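PDB 3LF5: cytochrome b5 reductase 4 from Homo sapiens, which probably passes electrons from NADH to the heme iron of its cytochrome b5 domain, the part of the protein described here. Local coordinates for residues A[20-25]-A[46-51]; A[25-30]-A[54-59]. All coordinates share one frame; numbering follows the deposited sequence. Where two conformers were deposited one is given.

Contact 1 (A[20-25]-A[46-51]); sequences DDCWIC and ELMRAA. With HEM (protoporphyrin IX containing Fe), chain C.
Two sulfur atoms face each other where residues 46-51, coming from helix 44-48, pass over strand 21-26 of this cytochrome b5 fold: Cys22 SG stands 4.1 Å from Met48 SD. Cys22 points toward 46-51, its SG anti to the backbone N (chi1 -173°), and meets the Ala51 methyl, SG to CB being 3.6 Å. Met48 starts away from the strand and is brought back by bends at chi2 and chi3. Two residues further along the strand, Ile24 lays CG1 against the carbonyl oxygen of Ala50, which itself accepts from Ser53 OG, and crosses Leu47 obliquely. Leu47 and Ala50 are shared with the cofactor, as Leu47 CD1 lies 3.5 Å from the heme meso carbon CHC and Ala50 CB reaches the vinyl carbon CBB. The bent Glu46 chain brings OE1 beside the heme methyl CMB, and its syn lone pair takes Arg49 NH1 in the guanidinium plane, a salt bridge between residues three apart in the chain. An alanine here would lack the carboxylate that pairs with Arg49, and would probably leave the guanidinium less well fixed and the heme methyl CMB less covered. Where Ile24 and Leu47 cross, their CD1 atoms lie 3.6 Å apart.

Contact 2 (A[25-30]-A[54-59]); sequences CIRGFV and DGTELF. With HEM (protoporphyrin IX containing Fe), chain C.
The Arg27 guanidinium has the Thr56 methyl over one face, CG2 to NH1 being 3.5 Å, and the Phe59 ring at its edge, with the two planes turned 72° apart. Phe59, its CG anti to the backbone N (chi1 -178°), presents a ring edge to the heme, CE1 lying 3.9 Å from C2C, as part of the pocket wall of the cytochrome b5 fold. Ile26 CD1 fills the angle between the Phe59 CB and the backbone of Gly55, where a CB would probably be tight against it. Polar bonds fix the helix start: the Thr56 hydroxyl takes an almost straight bond from Arg27 N (2.9 Å) and gives its own proton to the syn lone pair of Asp54 OD1. That oxygen also receives Thr56 N from above the carboxylate plane, making an Asx turn, so two donors grip it. Gly55 N donates a hydrogen bond to Cys25 O, 2.8 Å, nearly along the C=O axis. A water donates to Asp54 OD2 and accepts weakly from Gly28 N. Arg27 is also salt-bridged to Asp60. The contact thus joins the type I' turn between strands 21-26 and 29-32 to the parallel strand 53-54 and the N terminus of helix 56-63.

Overall arrangement
From the N terminus, the chain passes helix 10-15 and enters strand 21-26, whose earlier part serves contact 1 and whose end, with the turn into strand 29-32, serves contact 2; Cys25 belongs to both. After strand 29-32 the chain runs on to helix 44-48, and residues 46-51 come back over the strand, closing the first loop in contact 1. Strand 53-54 then pairs alongside, and 54-59 closes the second in contact 2. Because the segments alternate, the loops cross rather than nest. The centres of contacts 1 and 2 lie about 10 Å apart, Ala50 packs on Gly55, and together they tie the sheet to two helices that both touch the heme.

Contact 1 (A[20-25]-A[46-51])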
ATOM      1  N   ASP A  20       5.322 -12.058  -7.608  1.00 16.77           N
ATOM      2  CA  ASP A  20       6.392 -13.007  -7.346  1.00 17.62           C
ATOM      3  C   ASP A  20       7.274 -12.636  -6.159  1.00 16.17           C
ATOM      4  O   ASP A  20       8.178 -13.414  -5.818  1.00 16.79           O
ATOM      5  CB  ASP A  20       7.265 -13.222  -8.603  1.00 19.50           C
ATOM      6  CG  ASP A  20       8.148 -12.008  -8.966  1.00 24.06           C
ATOM      7  OD1 ASP A  20       9.101 -12.213  -9.753  1.00 30.86           O
ATOM      8  OD2 ASP A  20       7.896 -10.858  -8.537  1.00 30.47           O
ATOM      9  N   ASP A  21       7.032 -11.470  -5.552  1.00 15.13           N
ATOM     10  CA  ASP A  21       7.804 -11.001  -4.414  1.00 14.42           C
ATOM     11  C   ASP A  21       6.902 -10.065  -3.626  1.00 13.56           C
ATOM     12  O   ASP A  21       6.982  -8.837  -3.718  1.00 13.98           O
ATOM     13  CB  ASP A  21       9.078 -10.301  -4.867  1.00 15.62           C
ATOM     14  CG  ASP A  21       9.992  -9.927  -3.718  1.00 17.35           C
ATOM     15  OD1 ASP A  21       9.735 -10.312  -2.568  1.00 18.53           O
ATOM     16  OD2 ASP A  21      11.019  -9.283  -4.003  1.00 24.39           O
ATOM     17  N   CYS A  22       6.003 -10.688  -2.868  1.00 11.63           N
ATOM     18  CA  CYS A  22       4.894 -10.011  -2.234  1.00 11.28           C
ATOM     19  C   CYS A  22       4.963 -10.196  -0.744  1.00 11.08           C
ATOM     20  O   CYS A  22       4.779 -11.311  -0.251  1.00 11.94           O
ATOM     21  CB  CYS A  22       3.560 -10.598  -2.717  1.00 12.42           C
ATOM     22  SG  CYS A  22       2.113  -9.697  -2.137  1.00 14.36           S
ATOM     23  N   TRP A  23       5.257  -9.117  -0.022  1.00 10.15           N
ATOM     24  CA  TRP A  23       5.187  -9.141   1.435  1.00  9.60           C
ATOM     25  C   TRP A  23       3.950  -8.378   1.890  1.00  9.29           C
ATOM     26  O   TRP A  23       3.617  -7.331   1.362  1.00 10.49           O
ATOM     27  CB  TRP A  23       6.420  -8.515   2.097  1.00  9.62           C
ATOM     28  CG  TRP A  23       7.725  -9.240   1.896  1.00 10.14           C
ATOM     29  CD1 TRP A  23       7.977 -10.318   1.127  1.00 11.43           C
ATOM     30  CD2 TRP A  23       8.962  -8.866   2.491  1.00 10.85           C
ATOM     31  NE1 TRP A  23       9.305 -10.682   1.234  1.00 11.79           N
ATOM     32  CE2 TRP A  23       9.927  -9.782   2.061  1.00 11.38           C
ATOM     33  CE3 TRP A  23       9.350  -7.847   3.363  1.00 10.72           C
ATOM     34  CZ2 TRP A  23      11.274  -9.686   2.451  1.00 11.34           C
ATOM     35  CZ3 TRP A  23      10.666  -7.764   3.753  1.00 11.27           C
ATOM     36  CH2 TRP A  23      11.615  -8.674   3.293  1.00 12.63           C
ATOM     37  N   ILE A  24       3.316  -8.897   2.944  1.00  9.32           N
ATOM     38  CA  ILE A  24       2.189  -8.219   3.573  1.00  9.87           C
ATOM     39  C   ILE A  24       2.399  -8.236   5.079  1.00  9.61           C
ATOM     40  O   ILE A  24       2.847  -9.245   5.640  1.00 11.61           O
ATOM     41  CB  ILE A  24       0.833  -8.892   3.223  1.00 10.30           C
ATOM     42  CG1 ILE A  24       0.596  -8.907   1.722  1.00 12.75           C
ATOM     43  CG2 ILE A  24      -0.337  -8.263   3.930  1.00 12.85           C
ATOM     44  CD1 ILE A  24      -0.660  -9.705   1.272  1.00 15.51           C
ATOM     45  N   CYS A  25       2.064  -7.117   5.713  1.00  9.40           N
ATOM     46  CA  CYS A  25       2.069  -7.008   7.154  1.00 10.02           C
ATOM     47  C   CYS A  25       0.658  -7.217   7.699  1.00  9.31           C
ATOM     48  O   CYS A  25      -0.270  -6.577   7.219  1.00  9.87           O
ATOM     49  CB  CYS A  25       2.578  -5.624   7.543  1.00 10.92           C
ATOM     50  SG  CYS A  25       2.340  -5.173   9.255  1.00 17.02           S
ATOM     51  N   GLU A  46      -7.233 -10.328  -5.067  1.00 14.42           N
ATOM     52  CA  GLU A  46      -7.615  -9.839  -3.753  1.00 14.58           C
ATOM     53  C   GLU A  46      -6.395  -9.750  -2.836  1.00 13.04           C
ATOM     54  O   GLU A  46      -6.202  -8.738  -2.150  1.00 13.49           O
ATOM     55  CB  GLU A  46      -8.696 -10.714  -3.112  1.00 15.39           C
ATOM     56  CG  GLU A  46     -10.074 -10.543  -3.725  1.00 18.82           C
ATOM     57  CD  GLU A  46     -10.807  -9.321  -3.251  1.00 21.10           C
ATOM     58  OE1 GLU A  46     -10.393  -8.677  -2.276  1.00 21.45           O
ATOM     59  OE2 GLU A  46     -11.842  -9.002  -3.856  1.00 25.57           O
ATOM     60  N   LEU A  47      -5.581 -10.795  -2.802  1.00 13.24           N
ATOM     61  CA  LEU A  47      -4.431 -10.790  -1.939  1.00 12.62           C
ATOM     62  C   LEU A  47      -3.476  -9.643  -2.369  1.00 12.61           C
ATOM     63  O   LEU A  47      -2.880  -8.950  -1.545  1.00 13.26           O
ATOM     64  CB  LEU A  47      -3.761 -12.163  -1.978  1.00 13.58           C
ATOM     65  CG  LEU A  47      -2.672 -12.420  -0.966  1.00 13.90           C
ATOM     66  CD1 LEU A  47      -3.130 -12.172   0.458  1.00 16.30           C
ATOM     67  CD2 LEU A  47      -2.205 -13.846  -1.157  1.00 13.97           C
ATOM     68  N   MET A  48      -3.341  -9.437  -3.667  1.00 12.75           N
ATOM     69  CA  MET A  48      -2.495  -8.367  -4.185  1.00 13.41           C
ATOM     70  C   MET A  48      -2.938  -6.959  -3.799  1.00 13.41           C
ATOM     71  O   MET A  48      -2.137  -6.033  -3.877  1.00 13.87           O
ATOM     72  CB  MET A  48      -2.410  -8.443  -5.716  1.00 13.70           C
ATOM     73  CG  MET A  48      -1.471  -9.546  -6.186  1.00 14.54           C
ATOM     74  SD  MET A  48       0.267  -9.277  -5.759  1.00 15.78           S
ATOM     75  CE  MET A  48       0.653  -7.780  -6.680  1.00 18.88           C
ATOM     76  N   ARG A  49      -4.187  -6.770  -3.361  1.00 13.02           N
ATOM     77  CA  ARG A  49      -4.627  -5.474  -2.881  1.00 13.38           C
ATOM     78  C   ARG A  49      -3.763  -5.000  -1.730  1.00 12.37           C
ATOM     79  O   ARG A  49      -3.652  -3.791  -1.510  1.00 14.64           O
ATOM     80  CB  ARG A  49      -6.078  -5.530  -2.428  1.00 13.54           C
ATOM     81  CG  ARG A  49      -7.050  -5.754  -3.578  1.00 15.69           C
ATOM     82  CD  ARG A  49      -8.422  -5.983  -3.046  1.00 17.90           C
ATOM     83  NE  ARG A  49      -8.972  -4.764  -2.477  1.00 19.06           N
ATOM     84  CZ  ARG A  49     -10.107  -4.710  -1.797  1.00 19.64           C
ATOM     85  NH1 ARG A  49     -10.832  -5.803  -1.609  1.00 22.15           N
ATOM     86  NH2 ARG A  49     -10.507  -3.556  -1.304  1.00 21.82           N
ATOM     87  N   ALA A  50      -3.155  -5.931  -0.993  1.00 11.59           N
ATOM     88  CA  ALA A  50      -2.340  -5.610   0.178  1.00 12.10           C
ATOM     89  C   ALA A  50      -0.849  -5.712  -0.106  1.00 11.56           C
ATOM     90  O   ALA A  50      -0.056  -5.556   0.797  1.00 12.03           O
ATOM     91  CB  ALA A  50      -2.718  -6.496   1.381  1.00 12.88           C
ATOM     92  N   ALA A  51      -0.443  -5.923  -1.357  1.00 11.79           N
ATOM     93  CA  ALA A  51       0.965  -6.168  -1.670  1.00 11.69           C
ATOM     94  C   ALA A  51       1.852  -5.015  -1.210  1.00 11.48           C
ATOM     95  O   ALA A  51       1.571  -3.849  -1.495  1.00 11.83           O
ATOM     96  CB  ALA A  51       1.128  -6.365  -3.169  1.00 13.07           C
TER
HETATM   97  CHA HEM C   1     -11.057 -16.091   1.713  0.50  9.55           C
HETATM   98  CHB HEM C   1      -9.765 -11.569   0.549  0.50  8.74           C
HETATM   99  CHC HEM C   1      -5.642 -12.089   2.940  0.50  9.14           C
HETATM  100  CHD HEM C   1      -6.815 -16.643   3.939  0.50  9.37           C
HETATM  101  C1A HEM C   1     -11.046 -14.824   1.198  0.50 10.41           C
HETATM  102  C2A HEM C   1     -12.097 -14.209   0.442  0.50 10.22           C
HETATM  103  C3A HEM C   1     -11.746 -12.981   0.110  0.50  8.92           C
HETATM  104  C4A HEM C   1     -10.432 -12.760   0.655  0.50  8.82           C
HETATM  105  CMA HEM C   1     -12.563 -11.932  -0.678  0.50  9.90           C
HETATM  106  CAA HEM C   1     -13.415 -14.892   0.107  0.50 10.46           C
HETATM  107  CBA HEM C   1     -14.332 -14.428   1.225  0.50 12.26           C
HETATM  108  CGA HEM C   1     -15.770 -14.674   0.941  0.50 14.50           C
HETATM  109  O1A HEM C   1     -16.486 -14.602   1.965  0.50 15.26           O
HETATM  110  O2A HEM C   1     -16.173 -14.934  -0.234  0.50 14.54           O
HETATM  111  C1B HEM C   1      -8.570 -11.279   1.146  0.50  9.19           C
HETATM  112  C2B HEM C   1      -7.886 -10.007   1.110  0.50  9.47           C
HETATM  113  C3B HEM C   1      -6.742 -10.147   1.770  0.50  9.14           C
HETATM  114  C4B HEM C   1      -6.673 -11.515   2.256  0.50  8.80           C
HETATM  115  CMB HEM C   1      -8.411  -8.742   0.415  0.50 10.73           C
HETATM  116  CAB HEM C   1      -5.689  -9.040   1.996  0.50 10.18           C
HETATM  117  CBB HEM C   1      -5.027  -8.942   3.155  0.50 11.73           C
HETATM  118  C1C HEM C   1      -5.566 -13.391   3.340  0.50  9.31           C
HETATM  119  C2C HEM C   1      -4.452 -14.061   3.970  0.50  9.09           C
HETATM  120  C3C HEM C   1      -4.823 -15.306   4.230  0.50  9.59           C
HETATM  121  C4C HEM C   1      -6.151 -15.479   3.783  0.50  9.81           C
HETATM  122  CMC HEM C   1      -3.093 -13.451   4.298  0.50  8.20           C
HETATM  123  CAC HEM C   1      -4.055 -16.463   4.869  0.50 11.43           C
HETATM  124  CBC HEM C   1      -3.255 -16.245   5.892  0.50 13.69           C
HETATM  125  C1D HEM C   1      -8.097 -16.874   3.559  0.50  9.30           C
HETATM  126  C2D HEM C   1      -8.854 -18.017   3.976  0.50 11.06           C
HETATM  127  C3D HEM C   1     -10.185 -17.862   3.272  0.50 10.29           C
HETATM  128  C4D HEM C   1     -10.092 -16.636   2.511  0.50 10.06           C
HETATM  129  CMD HEM C   1      -8.383 -19.137   4.920  0.50 11.41           C
HETATM  130  CAD HEM C   1     -11.385 -18.802   3.426  0.50  9.80           C
HETATM  131  CBD HEM C   1     -12.106 -18.507   4.753  0.50 12.11           C
HETATM  132  CGD HEM C   1     -13.267 -19.486   4.823  0.50 15.64           C
HETATM  133  O1D HEM C   1     -13.042 -20.710   4.677  0.50 17.05           O
HETATM  134  O2D HEM C   1     -14.414 -19.010   5.005  0.50 20.00           O
HETATM  135  NA  HEM C   1     -10.019 -13.904   1.303  0.50  9.43           N
HETATM  136  NB  HEM C   1      -7.816 -12.184   1.852  0.50  7.79           N
HETATM  137  NC  HEM C   1      -6.600 -14.299   3.245  0.50  9.53           N
HETATM  138  ND  HEM C   1      -8.834 -16.085   2.718  0.50 10.08           N
HETATM  139 FE   HEM C   1      -8.295 -14.126   2.302  0.50  9.46          FE

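Contact 2 (A[25-30]-A[54-59])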
ATOM      1  N   CYS A  25       2.064  -7.117   5.713  1.00  9.40           N
ATOM      2  CA  CYS A  25       2.069  -7.008   7.154  1.00 10.02           C
ATOM      3  C   CYS A  25       0.658  -7.217   7.699  1.00  9.31           C
ATOM      4  O   CYS A  25      -0.270  -6.577   7.219  1.00  9.87           O
ATOM      5  CB  CYS A  25       2.578  -5.624   7.543  1.00 10.92           C
ATOM      6  SG  CYS A  25       2.340  -5.173   9.255  1.00 17.02           S
ATOM      7  N   ILE A  26       0.495  -8.126   8.655  1.00  9.67           N
ATOM      8  CA  ILE A  26      -0.746  -8.330   9.373  1.00 10.66           C
ATOM      9  C   ILE A  26      -0.443  -8.208  10.861  1.00 10.99           C
ATOM     10  O   ILE A  26       0.343  -8.965  11.414  1.00 10.86           O
ATOM     11  CB  ILE A  26      -1.395  -9.698   9.094  1.00 11.47           C
ATOM     12  CG1 ILE A  26      -1.604  -9.934   7.590  1.00 12.74           C
ATOM     13  CG2 ILE A  26      -2.720  -9.809   9.863  1.00 13.08           C
ATOM     14  CD1 ILE A  26      -2.676  -9.107   6.946  1.00 16.00           C
ATOM     15  N   ARG A  27      -1.030  -7.194  11.493  1.00 11.44           N
ATOM     16  CA  ARG A  27      -0.851  -6.944  12.937  0.50 12.70           C
ATOM     17  C   ARG A  27       0.618  -6.957  13.350  1.00 12.40           C
ATOM     18  O   ARG A  27       1.000  -7.518  14.372  1.00 14.17           O
ATOM     19  CB  ARG A  27      -1.696  -7.906  13.791  0.50 13.46           C
ATOM     20  CG  ARG A  27      -3.017  -7.302  14.255  0.50 15.57           C
ATOM     21  CD  ARG A  27      -3.938  -8.335  14.890  0.50 16.52           C
ATOM     22  NE  ARG A  27      -4.609  -9.129  13.869  0.50 19.70           N
ATOM     23  CZ  ARG A  27      -5.699  -8.739  13.219  0.50 21.03           C
ATOM     24  NH1 ARG A  27      -6.264  -7.566  13.495  0.50 21.28           N
ATOM     25  NH2 ARG A  27      -6.217  -9.530  12.288  0.50 21.57           N
ATOM     26  N   GLY A  28       1.438  -6.319  12.524  1.00 12.20           N
ATOM     27  CA  GLY A  28       2.861  -6.132  12.795  1.00 12.24           C
ATOM     28  C   GLY A  28       3.760  -7.274  12.362  1.00 11.21           C
ATOM     29  O   GLY A  28       4.983  -7.134  12.391  1.00 12.10           O
ATOM     30  N   PHE A  29       3.179  -8.388  11.943  1.00 10.39           N
ATOM     31  CA  PHE A  29       3.944  -9.539  11.470  1.00 10.63           C
ATOM     32  C   PHE A  29       4.013  -9.485   9.960  1.00 10.03           C
ATOM     33  O   PHE A  29       2.977  -9.274   9.291  1.00 11.19           O
ATOM     34  CB  PHE A  29       3.252 -10.829  11.933  1.00 11.44           C
ATOM     35  CG  PHE A  29       3.456 -11.136  13.396  1.00 13.21           C
ATOM     36  CD1 PHE A  29       4.238 -12.212  13.780  1.00 15.77           C
ATOM     37  CD2 PHE A  29       2.902 -10.353  14.386  1.00 17.56           C
ATOM     38  CE1 PHE A  29       4.429 -12.522  15.129  1.00 18.05           C
ATOM     39  CE2 PHE A  29       3.112 -10.643  15.731  1.00 18.77           C
ATOM     40  CZ  PHE A  29       3.869 -11.724  16.092  1.00 18.98           C
ATOM     41  N   VAL A  30       5.206  -9.687   9.406  1.00  9.33           N
ATOM     42  CA  VAL A  30       5.396  -9.553   7.954  1.00  9.63           C
ATOM     43  C   VAL A  30       5.578 -10.944   7.365  1.00  8.86           C
ATOM     44  O   VAL A  30       6.393 -11.730   7.839  1.00  9.71           O
ATOM     45  CB  VAL A  30       6.615  -8.647   7.618  1.00  9.47           C
ATOM     46  CG1 VAL A  30       6.834  -8.539   6.132  1.00 11.05           C
ATOM     47  CG2 VAL A  30       6.451  -7.273   8.233  1.00 10.90           C
ATOM     48  N   ASP A  54       0.543  -2.757   4.767  1.00 11.77           N
ATOM     49  CA  ASP A  54      -0.169  -3.302   5.901  0.50 11.59           C
ATOM     50  C   ASP A  54      -1.559  -3.729   5.461  1.00 11.38           C
ATOM     51  O   ASP A  54      -2.420  -2.894   5.124  1.00 13.85           O
ATOM     52  CB  ASP A  54      -0.243  -2.279   7.033  0.50 12.21           C
ATOM     53  CG  ASP A  54      -0.605  -2.909   8.333  0.50 14.42           C
ATOM     54  OD1 ASP A  54      -1.740  -3.403   8.432  0.50 14.68           O
ATOM     55  OD2 ASP A  54       0.256  -2.942   9.237  0.50 17.82           O
ATOM     56  N   GLY A  55      -1.765  -5.037   5.488  1.00 10.10           N
ATOM     57  CA  GLY A  55      -3.016  -5.642   5.076  1.00  9.97           C
ATOM     58  C   GLY A  55      -4.024  -5.878   6.168  1.00  9.53           C
ATOM     59  O   GLY A  55      -5.041  -6.486   5.920  1.00 10.92           O
ATOM     60  N   THR A  56      -3.754  -5.386   7.376  1.00  9.75           N
ATOM     61  CA  THR A  56      -4.583  -5.717   8.516  1.00 10.18           C
ATOM     62  C   THR A  56      -6.039  -5.307   8.321  1.00 10.20           C
ATOM     63  O   THR A  56      -6.957  -6.084   8.604  1.00 10.57           O
ATOM     64  CB  THR A  56      -4.039  -5.040   9.796  1.00 10.90           C
ATOM     65  OG1 THR A  56      -2.664  -5.407   9.946  1.00 11.43           O
ATOM     66  CG2 THR A  56      -4.809  -5.505  11.033  1.00 12.92           C
ATOM     67  N   GLU A  57      -6.266  -4.083   7.865  1.00 10.83           N
ATOM     68  CA  GLU A  57      -7.657  -3.617   7.676  1.00 11.95           C
ATOM     69  C   GLU A  57      -8.403  -4.417   6.629  1.00 12.47           C
ATOM     70  O   GLU A  57      -9.540  -4.816   6.851  1.00 12.57           O
ATOM     71  CB  GLU A  57      -7.709  -2.128   7.326  1.00 13.78           C
ATOM     72  CG  GLU A  57      -9.063  -1.451   7.372  1.00 20.97           C
ATOM     73  CD  GLU A  57      -8.939   0.052   7.135  1.00 27.98           C
ATOM     74  OE1 GLU A  57      -9.882   0.644   6.579  1.00 34.13           O
ATOM     75  OE2 GLU A  57      -7.878   0.632   7.482  1.00 32.77           O
ATOM     76  N   LEU A  58      -7.765  -4.665   5.491  1.00 11.30           N
ATOM     77  CA  LEU A  58      -8.393  -5.476   4.464  1.00 11.77           C
ATOM     78  C   LEU A  58      -8.705  -6.876   5.013  1.00 11.61           C
ATOM     79  O   LEU A  58      -9.786  -7.415   4.781  1.00 12.41           O
ATOM     80  CB  LEU A  58      -7.491  -5.584   3.237  1.00 13.71           C
ATOM     81  CG  LEU A  58      -7.400  -4.332   2.358  1.00 16.04           C
ATOM     82  CD1 LEU A  58      -6.240  -4.444   1.352  1.00 19.59           C
ATOM     83  CD2 LEU A  58      -8.730  -4.096   1.629  1.00 20.72           C
ATOM     84  N   PHE A  59      -7.726  -7.472   5.686  1.00 10.15           N
ATOM     85  CA  PHE A  59      -7.872  -8.822   6.245  1.00  9.08           C
ATOM     86  C   PHE A  59      -9.068  -8.861   7.213  1.00 10.47           C
ATOM     87  O   PHE A  59      -9.885  -9.786   7.184  1.00 11.67           O
ATOM     88  CB  PHE A  59      -6.560  -9.188   6.968  1.00  8.88           C
ATOM     89  CG  PHE A  59      -6.518 -10.575   7.565  1.00  8.57           C
ATOM     90  CD1 PHE A  59      -5.965 -11.626   6.860  1.00  9.42           C
ATOM     91  CD2 PHE A  59      -7.052 -10.836   8.819  1.00 11.18           C
ATOM     92  CE1 PHE A  59      -5.932 -12.911   7.418  1.00 11.81           C
ATOM     93  CE2 PHE A  59      -7.038 -12.096   9.363  1.00 12.49           C
ATOM     94  CZ  PHE A  59      -6.480 -13.132   8.644  1.00 12.00           C
TER
HETATM   95  CHA HEM C   1     -11.057 -16.091   1.713  0.50  9.55           C
HETATM   96  CHB HEM C   1      -9.765 -11.569   0.549  0.50  8.74           C
HETATM   97  CHC HEM C   1      -5.642 -12.089   2.940  0.50  9.14           C
HETATM   98  CHD HEM C   1      -6.815 -16.643   3.939  0.50  9.37           C
HETATM   99  C1A HEM C   1     -11.046 -14.824   1.198  0.50 10.41           C
HETATM  100  C2A HEM C   1     -12.097 -14.209   0.442  0.50 10.22           C
HETATM  101  C3A HEM C   1     -11.746 -12.981   0.110  0.50  8.92           C
HETATM  102  C4A HEM C   1     -10.432 -12.760   0.655  0.50  8.82           C
HETATM  103  CMA HEM C   1     -12.563 -11.932  -0.678  0.50  9.90           C
HETATM  104  CAA HEM C   1     -13.415 -14.892   0.107  0.50 10.46           C
HETATM  105  CBA HEM C   1     -14.332 -14.428   1.225  0.50 12.26           C
HETATM  106  CGA HEM C   1     -15.770 -14.674   0.941  0.50 14.50           C
HETATM  107  O1A HEM C   1     -16.486 -14.602   1.965  0.50 15.26           O
HETATM  108  O2A HEM C   1     -16.173 -14.934  -0.234  0.50 14.54           O
HETATM  109  C1B HEM C   1      -8.570 -11.279   1.146  0.50  9.19           C
HETATM  110  C2B HEM C   1      -7.886 -10.007   1.110  0.50  9.47           C
HETATM  111  C3B HEM C   1      -6.742 -10.147   1.770  0.50  9.14           C
HETATM  112  C4B HEM C   1      -6.673 -11.515   2.256  0.50  8.80           C
HETATM  113  CMB HEM C   1      -8.411  -8.742   0.415  0.50 10.73           C
HETATM  114  CAB HEM C   1      -5.689  -9.040   1.996  0.50 10.18           C
HETATM  115  CBB HEM C   1      -5.027  -8.942   3.155  0.50 11.73           C
HETATM  116  C1C HEM C   1      -5.566 -13.391   3.340  0.50  9.31           C
HETATM  117  C2C HEM C   1      -4.452 -14.061   3.970  0.50  9.09           C
HETATM  118  C3C HEM C   1      -4.823 -15.306   4.230  0.50  9.59           C
HETATM  119  C4C HEM C   1      -6.151 -15.479   3.783  0.50  9.81           C
HETATM  120  CMC HEM C   1      -3.093 -13.451   4.298  0.50  8.20           C
HETATM  121  CAC HEM C   1      -4.055 -16.463   4.869  0.50 11.43           C
HETATM  122  CBC HEM C   1      -3.255 -16.245   5.892  0.50 13.69           C
HETATM  123  C1D HEM C   1      -8.097 -16.874   3.559  0.50  9.30           C
HETATM  124  C2D HEM C   1      -8.854 -18.017   3.976  0.50 11.06           C
HETATM  125  C3D HEM C   1     -10.185 -17.862   3.272  0.50 10.29           C
HETATM  126  C4D HEM C   1     -10.092 -16.636   2.511  0.50 10.06           C
HETATM  127  CMD HEM C   1      -8.383 -19.137   4.920  0.50 11.41           C
HETATM  128  CAD HEM C   1     -11.385 -18.802   3.426  0.50  9.80           C
HETATM  129  CBD HEM C   1     -12.106 -18.507   4.753  0.50 12.11           C
HETATM  130  CGD HEM C   1     -13.267 -19.486   4.823  0.50 15.64           C
HETATM  131  O1D HEM C   1     -13.042 -20.710   4.677  0.50 17.05           O
HETATM  132  O2D HEM C   1     -14.414 -19.010   5.005  0.50 20.00           O
HETATM  133  NA  HEM C   1     -10.019 -13.904   1.303  0.50  9.43           N
HETATM  134  NB  HEM C   1      -7.816 -12.184   1.852  0.50  7.79           N
HETATM  135  NC  HEM C   1      -6.600 -14.299   3.245  0.50  9.53           N
HETATM  136  ND  HEM C   1      -8.834 -16.085   2.718  0.50 10.08           N
HETATM  137 FE   HEM C   1      -8.295 -14.126   2.302  0.50  9.46          FE
HETATM  138  O   HOH W   1       0.041  -3.899  11.482  1.00 18.78           O